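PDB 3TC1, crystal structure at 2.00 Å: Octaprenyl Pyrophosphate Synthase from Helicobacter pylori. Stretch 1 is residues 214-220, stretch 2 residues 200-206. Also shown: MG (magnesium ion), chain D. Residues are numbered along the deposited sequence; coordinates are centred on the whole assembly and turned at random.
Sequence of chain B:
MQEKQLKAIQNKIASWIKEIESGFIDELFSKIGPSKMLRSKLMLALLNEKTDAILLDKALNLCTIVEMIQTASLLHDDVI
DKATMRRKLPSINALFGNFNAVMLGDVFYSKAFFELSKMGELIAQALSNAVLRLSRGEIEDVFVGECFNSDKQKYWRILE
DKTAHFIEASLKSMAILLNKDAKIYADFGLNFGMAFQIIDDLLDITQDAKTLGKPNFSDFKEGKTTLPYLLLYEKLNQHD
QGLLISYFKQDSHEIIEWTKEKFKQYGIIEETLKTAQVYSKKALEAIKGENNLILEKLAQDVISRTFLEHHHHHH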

# COMPACT_ATOMS: atom_id res chain seq x y z
N LYS B 214 4.84 19.05 27.13
CA LYS B 214 3.63 18.53 27.75
C LYS B 214 3.04 17.41 26.90
O LYS B 214 3.18 17.40 25.68
CB LYS B 214 2.60 19.65 27.92
CG LYS B 214 2.79 20.49 29.18
CD LYS B 214 1.72 21.57 29.29
CE LYS B 214 1.39 21.88 30.74
NZ LYS B 214 2.59 22.24 31.54
N PRO B 215 2.36 16.44 27.54
CA PRO B 215 1.76 15.33 26.80
C PRO B 215 0.84 15.86 25.71
O PRO B 215 0.12 16.84 25.91
CB PRO B 215 1.03 14.54 27.89
CG PRO B 215 0.72 15.59 28.93
CD PRO B 215 2.00 16.38 28.97
N ASN B 216 0.86 15.21 24.54
CA ASN B 216 0.04 15.65 23.42
C ASN B 216 -1.47 15.53 23.61
O ASN B 216 -2.22 16.34 23.08
CB ASN B 216 0.40 14.88 22.14
CG ASN B 216 1.85 15.05 21.73
OD1 ASN B 216 2.43 16.13 21.87
ND2 ASN B 216 2.44 13.99 21.19
N PHE B 217 -1.90 14.53 24.38
CA PHE B 217 -3.33 14.30 24.57
C PHE B 217 -4.01 14.29 23.20
O PHE B 217 -4.99 15.01 22.96
CB PHE B 217 -3.96 15.36 25.49
CG PHE B 217 -3.98 14.96 26.94
CD1 PHE B 217 -2.87 15.15 27.75
CD2 PHE B 217 -5.11 14.34 27.48
CE1 PHE B 217 -2.88 14.74 29.08
CE2 PHE B 217 -5.12 13.92 28.81
CZ PHE B 217 -4.00 14.12 29.61
N SER B 218 -3.48 13.46 22.32
CA SER B 218 -3.98 13.34 20.95
C SER B 218 -4.95 12.18 20.75
O SER B 218 -5.83 12.24 19.89
CB SER B 218 -2.81 13.14 19.98
OG SER B 218 -1.84 14.17 20.09
N ASP B 219 -4.80 11.12 21.54
CA ASP B 219 -5.62 9.92 21.37
C ASP B 219 -7.13 9.99 21.54
O ASP B 219 -7.86 9.73 20.59
CB ASP B 219 -5.05 8.79 22.24
CG ASP B 219 -3.62 8.41 21.84
OD1 ASP B 219 -3.22 8.71 20.69
OD2 ASP B 219 -2.90 7.81 22.67
N PHE B 220 -7.62 10.33 22.74
CA PHE B 220 -9.06 10.38 22.97
C PHE B 220 -9.74 11.39 22.04
O PHE B 220 -10.85 11.16 21.54
CB PHE B 220 -9.35 10.73 24.43
CG PHE B 220 -10.70 10.26 24.92
CD1 PHE B 220 -11.11 8.94 24.73
CD2 PHE B 220 -11.55 11.13 25.59
CE1 PHE B 220 -12.34 8.50 25.20
CE2 PHE B 220 -12.79 10.70 26.06
CZ PHE B 220 -13.19 9.38 25.86
MG MG D . 0.79 7.48 20.57
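Stretch 2 200-206: DDLLDIT

How does the loop of stretch 1 first meet stretch 2? Stretch 2 carries the later part of a helix that begins earlier in the chain, and its backbone is extended at Thr206. Contacts move from Leu203–Thr206 at Pro215 back to Asp201 and Asp204 at Asp219, so stretch 1 runs roughly against the order of stretch 2. Lys214 makes no contact. Pro215 points its CB toward stretch 2, where it packs against backbone rather than side chains: CB lies 3.5 Å from Asp204 O and 3.7 Å from Thr206 N. Asn216 is joined to the Leu203 carbonyl through water 5, which accepts from Asn216 N at 2.9 Å and donates to Leu203 O at 2.8 Å.

Where do the two backbones come closest? At Phe217 and Asp204, whose CA atoms are 5.1 Å apart. Phe217 has phi/psi of 49/53, an unusual left-handed conformation for a residue with a side chain, and its N donates to Asp204 O at 2.8 Å. Although its CA-to-CB bond points away overall, the ring comes back to Ile205. Ile205 CG2 sits over the ring face, 3.8 Å from the centroid, in a CH-pi contact, and Phe217 CZ reaches to 3.4 Å from Ile205 O. Phe217 CE2 and Ile205 CG2 are 3.5 Å apart, an apolar side-chain contact.

What holds the next turn of the loop? The carboxylate of Asp204, with chi1 in the t well, receives two successive backbone amides: Ser218 N donates to OD1 at 2.8 Å and Asp219 N to OD2 at 3.0 Å, both nearly straight. Residues 218-220 have helical phi/psi without the regular bonds. Water 6 extends the pattern, donating to Asp204 OD2 at 2.8 Å and accepting from Phe220 N at 3.0 Å. Asp204 thus engages stretch 1 through both its main chain and its side chain, and has the largest covered area in either stretch.

How can Asp219 lie among other acids? Its OD2 is 3.3 Å from Asp204 OD2 and 4.1 Å from Asp201 OD1, close approaches of like charges, but waters bridge the latter pair of residues. Water 4 donates to Asp219 OD2 at 2.5 Å and to Asp201 OD1 at 2.7 Å; water 3 donates to Asp219 OD2 and to Asp201 O, each at 2.7 Å. Water 4 also binds the magnesium ion at 2.3 Å, as does water 8 at 2.4 Å, which donates to Asp219 OD1 at 2.6 Å. Asp200 OD2 lies 2.2 Å from MG, so the ion is held directly by stretch 2 and joined to Asp219 through its waters.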

# COMPACT_ATOMS: atom_id res chain seq x y z
N ASP B 200 3.50 3.95 25.00
CA ASP B 200 3.27 5.02 24.06
C ASP B 200 1.91 5.65 24.33
O ASP B 200 1.76 6.87 24.32
CB ASP B 200 3.32 4.51 22.63
CG ASP B 200 3.07 5.61 21.63
OD1 ASP B 200 3.98 6.45 21.44
OD2 ASP B 200 1.97 5.64 21.06
N ASP B 201 0.91 4.81 24.58
CA ASP B 201 -0.43 5.33 24.87
C ASP B 201 -0.38 6.08 26.20
O ASP B 201 -1.08 7.08 26.39
CB ASP B 201 -1.44 4.18 24.97
CG ASP B 201 -1.77 3.56 23.62
OD1 ASP B 201 -1.29 4.09 22.59
OD2 ASP B 201 -2.51 2.55 23.59
N LEU B 202 0.46 5.61 27.11
CA LEU B 202 0.59 6.25 28.41
C LEU B 202 1.20 7.64 28.25
O LEU B 202 0.71 8.61 28.83
CB LEU B 202 1.45 5.37 29.33
CG LEU B 202 1.59 5.81 30.79
CD1 LEU B 202 0.22 5.98 31.42
CD2 LEU B 202 2.40 4.78 31.56
N LEU B 203 2.26 7.74 27.45
CA LEU B 203 2.94 9.01 27.21
C LEU B 203 2.07 10.06 26.50
O LEU B 203 2.45 11.23 26.43
CB LEU B 203 4.23 8.77 26.42
CG LEU B 203 5.32 8.07 27.24
CD1 LEU B 203 6.52 7.77 26.36
CD2 LEU B 203 5.71 8.97 28.41
N ASP B 204 0.92 9.65 26.00
CA ASP B 204 0.03 10.59 25.34
C ASP B 204 -0.73 11.38 26.38
O ASP B 204 -1.16 12.52 26.13
CB ASP B 204 -1.00 9.86 24.47
CG ASP B 204 -1.95 10.83 23.75
OD1 ASP B 204 -1.48 11.63 22.91
OD2 ASP B 204 -3.16 10.80 24.03
N ILE B 205 -0.90 10.80 27.56
CA ILE B 205 -1.66 11.46 28.61
C ILE B 205 -0.94 11.76 29.91
O ILE B 205 -1.56 12.20 30.87
CB ILE B 205 -2.95 10.67 28.91
CG1 ILE B 205 -2.62 9.20 29.21
CG2 ILE B 205 -3.90 10.77 27.73
CD1 ILE B 205 -2.13 8.94 30.62
N THR B 206 0.36 11.52 29.95
CA THR B 206 1.08 11.81 31.17
C THR B 206 2.50 12.23 30.88
O THR B 206 3.14 11.76 29.93
CB THR B 206 1.06 10.61 32.14
OG1 THR B 206 1.35 11.08 33.47
CG2 THR B 206 2.08 9.55 31.73
O HOH W 1 1.67 8.60 22.61
O HOH W 2 2.49 8.59 19.50
O HOH W 3 -3.55 7.45 25.31
O HOH W 4 -0.97 6.55 21.63
O HOH W 5 2.65 12.94 24.27
O HOH W 6 -5.80 11.37 24.91
O HOH W 7 0.67 11.21 21.55
O HOH W 8 -0.75 9.18 20.05
O HOH W 9 0.03 6.03 18.67